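Local coordinates for K Homology domain-containing protein (Pyrococcus horikoshii, PDB 2E3U) that probably binds RNA through two KH domains and is regarded as a Dim2p-type processing factor for pre-ribosomal RNA, at residues I45-G50 with L98-G103; R138-I143 with V162-K167; Q152-M157 with E179-A184; I185-R190 with G195-Y200. All coordinates share one frame; numbering follows the deposited sequence.

Contact 1: residues I45-G50 with L98-G103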
# COMPACT_ATOMS: atom_id res chain seq x y z
N ILE A 45 11.77 4.55 -6.56
CA ILE A 45 13.02 4.13 -5.92
C ILE A 45 13.58 5.25 -5.04
O ILE A 45 13.98 5.01 -3.87
CB ILE A 45 14.05 3.70 -7.00
CG1 ILE A 45 13.69 2.31 -7.54
CG2 ILE A 45 15.53 3.77 -6.47
CD1 ILE A 45 14.53 1.92 -8.81
N ALA A 46 13.60 6.46 -5.62
CA ALA A 46 14.06 7.65 -4.94
C ALA A 46 13.31 7.90 -3.61
O ALA A 46 13.93 8.30 -2.63
CB ALA A 46 14.01 8.91 -5.89
N VAL A 47 12.00 7.62 -3.57
CA VAL A 47 11.24 7.71 -2.31
C VAL A 47 11.55 6.58 -1.31
O VAL A 47 11.59 6.82 -0.08
CB VAL A 47 9.70 7.96 -2.53
CG1 VAL A 47 9.07 6.85 -3.24
CG2 VAL A 47 8.98 8.14 -1.21
N LEU A 48 11.77 5.37 -1.82
CA LEU A 48 12.21 4.26 -0.97
C LEU A 48 13.57 4.56 -0.30
O LEU A 48 13.73 4.30 0.88
CB LEU A 48 12.24 2.93 -1.74
CG LEU A 48 12.79 1.67 -1.02
CD1 LEU A 48 11.87 1.26 0.10
CD2 LEU A 48 12.95 0.51 -1.97
N ILE A 49 14.52 5.12 -1.06
CA ILE A 49 15.85 5.45 -0.55
C ILE A 49 15.77 6.68 0.35
O ILE A 49 16.24 6.65 1.49
CB ILE A 49 16.90 5.67 -1.70
CG1 ILE A 49 17.13 4.37 -2.47
CG2 ILE A 49 18.25 6.18 -1.15
CD1 ILE A 49 18.03 4.49 -3.71
N GLY A 50 15.16 7.75 -0.18
CA GLY A 50 15.01 9.02 0.54
C GLY A 50 16.27 9.86 0.62
O GLY A 50 17.28 9.52 0.00
N LEU A 98 6.85 -2.70 -0.94
CA LEU A 98 5.72 -2.81 -1.91
C LEU A 98 4.68 -1.68 -1.80
O LEU A 98 4.20 -1.21 -2.82
CB LEU A 98 4.98 -4.15 -1.75
CG LEU A 98 5.72 -5.39 -2.20
CD1 LEU A 98 4.86 -6.59 -1.81
CD2 LEU A 98 5.94 -5.30 -3.76
N ALA A 99 4.33 -1.31 -0.56
CA ALA A 99 3.40 -0.22 -0.28
C ALA A 99 3.94 1.14 -0.81
O ALA A 99 3.23 1.88 -1.48
CB ALA A 99 3.10 -0.14 1.23
N ILE A 100 5.20 1.46 -0.49
CA ILE A 100 5.89 2.63 -1.07
C ILE A 100 5.90 2.57 -2.62
O ILE A 100 5.58 3.53 -3.30
CB ILE A 100 7.34 2.76 -0.49
CG1 ILE A 100 7.26 2.96 1.03
CG2 ILE A 100 8.12 3.95 -1.18
CD1 ILE A 100 8.64 2.85 1.74
N GLY A 101 6.26 1.42 -3.17
CA GLY A 101 6.24 1.23 -4.59
C GLY A 101 4.91 1.45 -5.23
O GLY A 101 4.86 1.91 -6.38
N ARG A 102 3.82 1.12 -4.52
CA ARG A 102 2.46 1.32 -5.03
C ARG A 102 1.85 2.69 -4.63
O ARG A 102 0.61 2.86 -4.57
CB ARG A 102 1.58 0.16 -4.58
CG ARG A 102 1.92 -1.16 -5.26
CD ARG A 102 1.45 -1.12 -6.72
NE ARG A 102 2.48 -0.72 -7.66
CZ ARG A 102 2.25 -0.07 -8.80
NH1 ARG A 102 1.03 0.33 -9.15
NH2 ARG A 102 3.27 0.21 -9.60
N GLY A 103 2.71 3.63 -4.29
CA GLY A 103 2.26 4.99 -4.10
C GLY A 103 2.02 5.49 -2.69
O GLY A 103 1.72 6.67 -2.55
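Val-47 makes the first touch, pointing its side chain at the second helix so that CG1 lies 3.7 Å from Ile-100 CG2. A chi1 of 63° wedges CG1 between the backbone N and the carbonyl carbon, and the two branched side chains meet at a slant. Pro-106 of helix 106-109 packs on Val-47 as well. At Leu-48, where the backbones come nearest with 6.5 Å from its CA to Ile-100 CA, CG is trans to the backbone N (chi1 175°) and the side chain crosses that of Ile-100 at about a right angle. Leu-48 CD1 rests 4.0 Å from Ile-100 CD1. The isoleucine thus uses both branches, CG2 against Val-47 and the backbone of Leu-48, CD1 against the leucine methyl. Ile-59 of helix 54-63 touches both Leu-48 and Ile-100, completing a core shared by three helices of a type I KH fold. Gly-50 then leaves the helix with positive phi and opens the GXXG loop, the element that meets the nucleic acid backbone in KH domains. Between 45-50 and 98-103 the contact is made by methyl groups, with a polar tie just outside, where Arg-44 NE hydrogen-bonds Ile-100 O. The chemistry is that of a buried hydrophobic core, packing helix 42-49, which leads into the GXXG loop, against helix 87-101.

Contact 2: residues R138-I143 with V162-K167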
# COMPACT_ATOMS: atom_id res chain seq x y z
N ARG A 138 -10.57 7.07 -15.65
CA ARG A 138 -11.96 7.22 -15.23
C ARG A 138 -12.26 6.39 -13.98
O ARG A 138 -13.04 6.82 -13.12
CB ARG A 138 -12.92 6.82 -16.36
CG ARG A 138 -12.39 7.10 -17.78
CD ARG A 138 -12.39 8.58 -18.14
NE ARG A 138 -13.66 9.00 -18.74
CZ ARG A 138 -13.85 9.17 -20.05
NH1 ARG A 138 -12.87 8.96 -20.91
NH2 ARG A 138 -15.04 9.56 -20.48
N VAL A 139 -11.67 5.21 -13.88
CA VAL A 139 -11.80 4.40 -12.69
C VAL A 139 -11.10 5.08 -11.50
O VAL A 139 -11.68 5.21 -10.41
CB VAL A 139 -11.40 2.90 -12.89
CG1 VAL A 139 -9.91 2.72 -13.15
CG2 VAL A 139 -11.82 2.08 -11.68
N ARG A 140 -9.88 5.56 -11.75
CA ARG A 140 -9.12 6.27 -10.73
C ARG A 140 -9.88 7.46 -10.18
O ARG A 140 -9.83 7.70 -8.98
CB ARG A 140 -7.76 6.70 -11.25
CG ARG A 140 -6.91 5.51 -11.65
CD ARG A 140 -5.44 5.83 -11.73
NE ARG A 140 -4.97 6.02 -13.10
CZ ARG A 140 -4.84 7.22 -13.67
NH1 ARG A 140 -4.39 7.32 -14.91
NH2 ARG A 140 -5.18 8.31 -12.98
N GLY A 141 -10.59 8.18 -11.05
CA GLY A 141 -11.33 9.38 -10.68
C GLY A 141 -12.56 9.05 -9.87
O GLY A 141 -12.96 9.79 -8.98
N ARG A 142 -13.17 7.93 -10.19
CA ARG A 142 -14.31 7.41 -9.46
C ARG A 142 -13.94 7.00 -8.05
O ARG A 142 -14.75 7.19 -7.13
CB ARG A 142 -14.89 6.20 -10.18
CG ARG A 142 -15.74 6.50 -11.38
CD ARG A 142 -16.06 5.16 -12.05
NE ARG A 142 -17.16 5.25 -13.01
CZ ARG A 142 -17.01 5.43 -14.32
NH1 ARG A 142 -15.80 5.56 -14.85
NH2 ARG A 142 -18.08 5.48 -15.10
N ILE A 143 -12.75 6.43 -7.87
CA ILE A 143 -12.27 6.05 -6.53
C ILE A 143 -11.83 7.27 -5.69
O ILE A 143 -12.15 7.38 -4.50
CB ILE A 143 -11.15 4.94 -6.59
CG1 ILE A 143 -11.69 3.68 -7.26
CG2 ILE A 143 -10.64 4.58 -5.20
CD1 ILE A 143 -10.65 2.83 -8.03
N VAL A 162 -5.51 3.95 1.85
CA VAL A 162 -5.76 3.64 0.43
C VAL A 162 -4.87 4.45 -0.49
O VAL A 162 -4.81 5.64 -0.37
CB VAL A 162 -7.21 3.94 0.02
CG1 VAL A 162 -7.39 3.76 -1.51
CG2 VAL A 162 -8.21 3.04 0.83
N SER A 163 -4.19 3.78 -1.42
CA SER A 163 -3.34 4.46 -2.39
C SER A 163 -3.74 4.05 -3.83
O SER A 163 -3.71 2.86 -4.18
CB SER A 163 -1.87 4.09 -2.13
OG SER A 163 -1.06 4.60 -3.16
N VAL A 164 -4.17 5.03 -4.61
CA VAL A 164 -4.51 4.83 -6.00
C VAL A 164 -3.32 5.34 -6.82
O VAL A 164 -2.93 6.49 -6.74
CB VAL A 164 -5.86 5.52 -6.35
CG1 VAL A 164 -6.33 5.15 -7.75
CG2 VAL A 164 -6.93 5.12 -5.33
N TYR A 165 -2.72 4.46 -7.59
CA TYR A 165 -1.45 4.76 -8.21
C TYR A 165 -1.32 3.89 -9.47
O TYR A 165 -1.38 2.67 -9.39
CB TYR A 165 -0.28 4.51 -7.23
CG TYR A 165 1.07 4.93 -7.76
CD1 TYR A 165 1.91 4.00 -8.37
CD2 TYR A 165 1.47 6.27 -7.72
CE1 TYR A 165 3.14 4.39 -8.91
CE2 TYR A 165 2.71 6.67 -8.24
CZ TYR A 165 3.54 5.72 -8.84
OH TYR A 165 4.78 6.08 -9.36
N GLY A 166 -1.17 4.55 -10.62
CA GLY A 166 -1.06 3.86 -11.90
C GLY A 166 -2.19 2.87 -12.09
O GLY A 166 -3.37 3.23 -12.08
N LYS A 167 -1.81 1.60 -12.22
CA LYS A 167 -2.73 0.53 -12.56
C LYS A 167 -3.26 -0.23 -11.33
O LYS A 167 -3.93 -1.26 -11.48
CB LYS A 167 -2.07 -0.43 -13.58
CG LYS A 167 -1.79 0.22 -14.95
CD LYS A 167 -1.33 -0.79 -15.99
CE LYS A 167 -2.52 -1.47 -16.69
NZ LYS A 167 -2.09 -2.26 -17.89
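Arg-140 and Val-164 mark where the backbones of helix 136-144 and strand 161-165 come closest, with 6.8 Å between Arg-140 CA and Val-164 CA; past the strand, Gly-166 turns with positive phi toward strand 168-173. Helix and strand belong to one type I KH fold, whose helices cover a face of the three-stranded antiparallel sheet. Val-164 points at the helix and divides its two methyls between residues one turn apart. Its CG2 lies 3.8 Å from Ile-143 CG2, an inner contact continued by Val-169 of the neighbouring strand and Ile-185 of helix 175-189. The valine torsion (chi1 -172°) puts CG1 on the arginine's side, 4.0 Å from Arg-140 CG. The two side chains meet at a slant. The chain of Arg-140 bends at chi3 (-102°) beside the hairpin turn, with CD 3.3 Å from Gly-166 O, while the carbonyl oxygen approaches the guanidinium obliquely, 3.4 Å from NE. Replacing Arg-140 by an alanine would probably cost Val-164 CG1 the cover given by CG and CD and leave Gly-166 O without the cationic group beside it. The contact therefore grades from apolar to polar: branched methyls meet at the inner end, and an arginine spans the outer end, its aliphatic part covering the valine and its charged part lying where the turn carbonyl would probably be attractive to it.

Contact 3: residues Q152-M157 with E179-A184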
# COMPACT_ATOMS: atom_id res chain seq x y z
N GLN A 152 -10.73 10.01 0.77
CA GLN A 152 -10.82 10.36 2.20
C GLN A 152 -12.06 9.76 2.93
O GLN A 152 -11.95 9.25 4.05
CB GLN A 152 -10.81 11.88 2.31
CG GLN A 152 -10.50 12.41 3.68
CD GLN A 152 -10.30 13.93 3.70
OE1 GLN A 152 -10.36 14.53 4.78
NE2 GLN A 152 -10.04 14.55 2.53
N ILE A 153 -13.24 9.80 2.31
CA ILE A 153 -14.41 9.17 2.87
C ILE A 153 -14.21 7.63 3.08
O ILE A 153 -14.45 7.10 4.20
CB ILE A 153 -15.67 9.46 2.04
CG1 ILE A 153 -15.97 10.98 2.08
CG2 ILE A 153 -16.85 8.54 2.53
CD1 ILE A 153 -16.99 11.49 1.09
N ILE A 154 -13.72 6.94 2.02
CA ILE A 154 -13.36 5.51 2.13
C ILE A 154 -12.42 5.22 3.29
O ILE A 154 -12.68 4.33 4.05
CB ILE A 154 -12.77 4.90 0.81
CG1 ILE A 154 -13.72 5.13 -0.36
CG2 ILE A 154 -12.51 3.38 0.97
CD1 ILE A 154 -13.12 4.78 -1.68
N GLU A 155 -11.35 5.99 3.44
CA GLU A 155 -10.40 5.74 4.52
C GLU A 155 -10.99 5.98 5.92
O GLU A 155 -10.77 5.17 6.85
CB GLU A 155 -9.15 6.62 4.35
CG GLU A 155 -8.35 6.36 3.08
CD GLU A 155 -7.04 7.08 3.10
OE1 GLU A 155 -7.05 8.28 3.46
OE2 GLU A 155 -6.00 6.48 2.77
N GLU A 156 -11.72 7.10 6.09
CA GLU A 156 -12.27 7.47 7.39
C GLU A 156 -13.23 6.38 7.85
O GLU A 156 -13.13 5.91 8.98
CB GLU A 156 -13.02 8.82 7.31
CG GLU A 156 -13.62 9.25 8.66
CD GLU A 156 -12.54 9.47 9.72
OE1 GLU A 156 -12.71 9.02 10.88
OE2 GLU A 156 -11.50 10.08 9.38
N MET A 157 -14.12 5.97 6.94
CA MET A 157 -15.22 5.07 7.27
C MET A 157 -14.82 3.61 7.38
O MET A 157 -15.35 2.90 8.22
CB MET A 157 -16.40 5.28 6.34
CG MET A 157 -17.34 6.39 6.93
SD MET A 157 -18.80 6.50 5.96
CE MET A 157 -19.62 8.01 6.48
N GLU A 179 -11.33 -5.35 3.71
CA GLU A 179 -12.50 -5.91 3.09
C GLU A 179 -13.58 -4.85 2.85
O GLU A 179 -14.21 -4.82 1.78
CB GLU A 179 -13.02 -7.04 4.00
CG GLU A 179 -13.65 -8.19 3.28
CD GLU A 179 -14.87 -7.78 2.51
OE1 GLU A 179 -14.99 -8.22 1.34
OE2 GLU A 179 -15.71 -7.02 3.07
N ILE A 180 -13.80 -3.96 3.83
CA ILE A 180 -14.72 -2.83 3.69
C ILE A 180 -14.29 -1.81 2.61
O ILE A 180 -15.13 -1.38 1.80
CB ILE A 180 -14.91 -2.10 5.05
CG1 ILE A 180 -15.60 -3.01 6.07
CG2 ILE A 180 -15.74 -0.77 4.88
CD1 ILE A 180 -15.53 -2.49 7.48
N ALA A 181 -13.02 -1.38 2.63
CA ALA A 181 -12.48 -0.42 1.63
C ALA A 181 -12.49 -1.08 0.28
O ALA A 181 -12.95 -0.49 -0.68
CB ALA A 181 -11.04 0.08 1.99
N LYS A 182 -12.00 -2.30 0.21
CA LYS A 182 -12.05 -3.08 -1.04
C LYS A 182 -13.44 -3.10 -1.68
O LYS A 182 -13.59 -2.81 -2.87
CB LYS A 182 -11.56 -4.54 -0.82
CG LYS A 182 -11.10 -5.22 -2.09
CD LYS A 182 -10.89 -6.73 -1.94
CE LYS A 182 -10.84 -7.39 -3.32
NZ LYS A 182 -10.08 -8.68 -3.35
N THR A 183 -14.44 -3.50 -0.89
CA THR A 183 -15.85 -3.52 -1.34
C THR A 183 -16.39 -2.16 -1.84
O THR A 183 -16.99 -2.12 -2.91
CB THR A 183 -16.77 -4.08 -0.25
OG1 THR A 183 -16.27 -5.35 0.17
CG2 THR A 183 -18.17 -4.27 -0.78
N ALA A 184 -16.14 -1.07 -1.10
CA ALA A 184 -16.52 0.28 -1.52
C ALA A 184 -15.87 0.66 -2.85
O ALA A 184 -16.52 1.18 -3.75
CB ALA A 184 -16.12 1.28 -0.46
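Ile-154 presses its CG2 methyl onto Ala-181, 3.8 Å from Ala-181 CB and nearly as close to that residue's CA. The same methyl also faces the next turn of the opposing helix, 4.4 Å from Ala-184 CB. With CG1 on the far side from the carbonyl carbon (chi1 -55°), CG2 projects at the two alanines, while the longer branch is left to run toward Ile-185 and Leu-188 farther along helix 175-189. Because the alanines carry no more than a methyl each, the backbones can draw close: Ile-154 CA and Ala-181 CA are 6.0 Å apart. This is the pairing of the second and third helices of a type I KH domain, in which helix 149-158 follows the GXXG loop and helix 175-189 follows the last strand of the sheet; the helices pack on each other as well as on that sheet. The three touching residues meet through carbon atoms alone, and all are buried. Thr-183 returns its hydroxyl to its own helix, OG1 giving a 2.7 Å bond to Glu-179 O, with a C=O...donor angle of 155°. Glu-179 O also accepts the backbone N-H of Thr-183, at 3.0 Å from Thr-183 N, and the two donors reach it from opposite faces of the carbonyl plane. Glu-155 forms a salt bridge with Arg-108, and its OE2 also takes the N-H of Val-162 near the start of strand 161-165. Lys-182 forms a salt bridge with Glu-120.

Contact 4: residues I185-R190 with G195-Y200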
# COMPACT_ATOMS: atom_id res chain seq x y z
N ILE A 185 -14.57 0.38 -2.96
CA ILE A 185 -13.77 0.67 -4.17
C ILE A 185 -14.30 -0.09 -5.40
O ILE A 185 -14.43 0.48 -6.46
CB ILE A 185 -12.26 0.33 -3.89
CG1 ILE A 185 -11.63 1.38 -2.98
CG2 ILE A 185 -11.45 0.09 -5.19
CD1 ILE A 185 -10.25 0.92 -2.40
N GLU A 186 -14.60 -1.38 -5.22
CA GLU A 186 -15.24 -2.21 -6.24
C GLU A 186 -16.58 -1.63 -6.73
O GLU A 186 -16.77 -1.47 -7.93
CB GLU A 186 -15.40 -3.66 -5.72
CG GLU A 186 -14.09 -4.49 -5.76
CD GLU A 186 -14.20 -5.88 -5.11
OE1 GLU A 186 -15.14 -6.13 -4.31
OE2 GLU A 186 -13.33 -6.72 -5.39
N LYS A 187 -17.48 -1.30 -5.81
CA LYS A 187 -18.70 -0.55 -6.12
C LYS A 187 -18.48 0.74 -6.94
O LYS A 187 -19.14 0.96 -7.94
CB LYS A 187 -19.46 -0.21 -4.84
CG LYS A 187 -20.14 -1.41 -4.25
CD LYS A 187 -20.51 -1.16 -2.82
CE LYS A 187 -20.96 -2.46 -2.20
NZ LYS A 187 -22.36 -2.78 -2.61
N LEU A 188 -17.55 1.57 -6.50
CA LEU A 188 -17.23 2.83 -7.18
C LEU A 188 -16.66 2.59 -8.57
O LEU A 188 -16.98 3.33 -9.49
CB LEU A 188 -16.26 3.65 -6.35
CG LEU A 188 -16.78 4.28 -5.07
CD1 LEU A 188 -15.60 4.58 -4.14
CD2 LEU A 188 -17.65 5.52 -5.32
N ALA A 189 -15.82 1.56 -8.72
CA ALA A 189 -15.22 1.17 -10.02
C ALA A 189 -16.28 0.74 -11.04
O ALA A 189 -16.19 1.09 -12.22
CB ALA A 189 -14.17 0.07 -9.85
N ARG A 190 -17.29 0.00 -10.56
CA ARG A 190 -18.43 -0.45 -11.39
C ARG A 190 -19.52 0.61 -11.65
O ARG A 190 -20.53 0.31 -12.26
CB ARG A 190 -19.07 -1.70 -10.76
CG ARG A 190 -18.37 -3.00 -11.14
CD ARG A 190 -18.76 -3.42 -12.60
NE ARG A 190 -20.14 -2.99 -12.91
CZ ARG A 190 -21.23 -3.76 -12.67
NH1 ARG A 190 -22.43 -3.25 -12.96
NH2 ARG A 190 -21.11 -5.05 -12.17
N GLY A 195 -24.12 7.77 -3.20
CA GLY A 195 -25.07 7.56 -2.12
C GLY A 195 -25.16 6.12 -1.69
O GLY A 195 -25.18 5.83 -0.50
N SER A 196 -25.21 5.20 -2.66
CA SER A 196 -25.19 3.79 -2.32
C SER A 196 -23.88 3.39 -1.61
O SER A 196 -23.91 2.64 -0.63
CB SER A 196 -25.44 2.92 -3.55
OG SER A 196 -24.37 3.03 -4.45
N VAL A 197 -22.74 3.89 -2.10
CA VAL A 197 -21.45 3.51 -1.51
C VAL A 197 -21.32 4.09 -0.11
O VAL A 197 -20.88 3.41 0.80
CB VAL A 197 -20.23 3.88 -2.42
CG1 VAL A 197 -18.91 3.63 -1.70
CG2 VAL A 197 -20.31 3.11 -3.71
N TYR A 198 -21.73 5.34 0.05
CA TYR A 198 -21.67 6.02 1.34
C TYR A 198 -22.61 5.38 2.39
O TYR A 198 -22.27 5.30 3.59
CB TYR A 198 -21.94 7.52 1.18
CG TYR A 198 -20.95 8.31 0.33
CD1 TYR A 198 -21.33 9.50 -0.30
CD2 TYR A 198 -19.64 7.88 0.17
CE1 TYR A 198 -20.44 10.24 -1.09
CE2 TYR A 198 -18.72 8.61 -0.60
CZ TYR A 198 -19.12 9.80 -1.23
OH TYR A 198 -18.19 10.53 -1.99
N ARG A 199 -23.78 4.94 1.95
CA ARG A 199 -24.69 4.22 2.83
C ARG A 199 -24.14 2.84 3.22
O ARG A 199 -24.17 2.49 4.38
CB ARG A 199 -26.11 4.14 2.23
CG ARG A 199 -26.95 5.42 2.47
CD ARG A 199 -28.03 5.55 1.42
NE ARG A 199 -29.03 6.62 1.61
CZ ARG A 199 -28.92 7.85 1.10
NH1 ARG A 199 -27.84 8.19 0.42
NH2 ARG A 199 -29.89 8.74 1.27
N TYR A 200 -23.61 2.09 2.26
CA TYR A 200 -22.85 0.86 2.54
C TYR A 200 -21.73 1.05 3.58
O TYR A 200 -21.58 0.24 4.49
CB TYR A 200 -22.26 0.23 1.25
CG TYR A 200 -21.16 -0.79 1.55
CD1 TYR A 200 -21.47 -2.11 1.85
CD2 TYR A 200 -19.82 -0.42 1.55
CE1 TYR A 200 -20.47 -3.05 2.14
CE2 TYR A 200 -18.80 -1.32 1.86
CZ TYR A 200 -19.13 -2.63 2.16
OH TYR A 200 -18.13 -3.53 2.47
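Apolar contacts centre on Val-197, whose two methyls face the side chains of Lys-187 and Leu-188. Val-197 CG2 is 3.6 Å from Lys-187 CB and 3.9 Å from Leu-188 CD2; Val-197 CG1 lies 4.0 Å from Leu-188 CG. In the valine CG1 is anti to the backbone N and CG2 lies beside it, which turns both branches to helix 175-189. Leu-188 crosses the valine at about a right angle, and its side chain also packs on Ile-154 and Thr-150 of helix 149-158, linking this pair to the domain core. A CH-pi contact supplies the second kind of interaction. Lys-187 CE sits over one face of the Tyr-200 ring, 4.2 Å from the ring centroid and 16° off the normal, displaced toward the rim beside CG and CD1. The lysine chain stays extended as far as CE and bends only at chi4 (-79°), which turns NZ from the line of the chain while the methylene stays over the ring. The helical segments 185-189 and 195-200 run antiparallel, their directions 173° apart and their axes 9.8 Å apart at closest, a helical hairpin that adds helix 194-203 to the outer side of the last KH helix. No hydrogen bond or salt bridge joins the two segments. Adhesion therefore comes from methyls and from a methylene on a ring face, with Lys-187 acting through its aliphatic length, so that a partly exposed lysine can border a buried valine and tyrosine without placing its charge among them.

From the N terminus, contact 1 closes a long loop within the first KH unit, from the helix before its GXXG loop to helix 87-101, and is complete before the others begin. In the second unit contacts 2 and 3 cross, since 152-157 falls between 138-143 and 162-167 while 179-184 comes after both; together they tie helix 136-144, helix 149-158, helix 175-189 and strand 161-165 into one body. Contact 4 follows in series, a short hairpin reusing helix 175-189, its centre 9 Å from that of contact 3. One place where the units meet is between contacts 1 and 2, where Arg-102 O lies 2.8 Å from Ser-163 OG, a probable hydrogen bond.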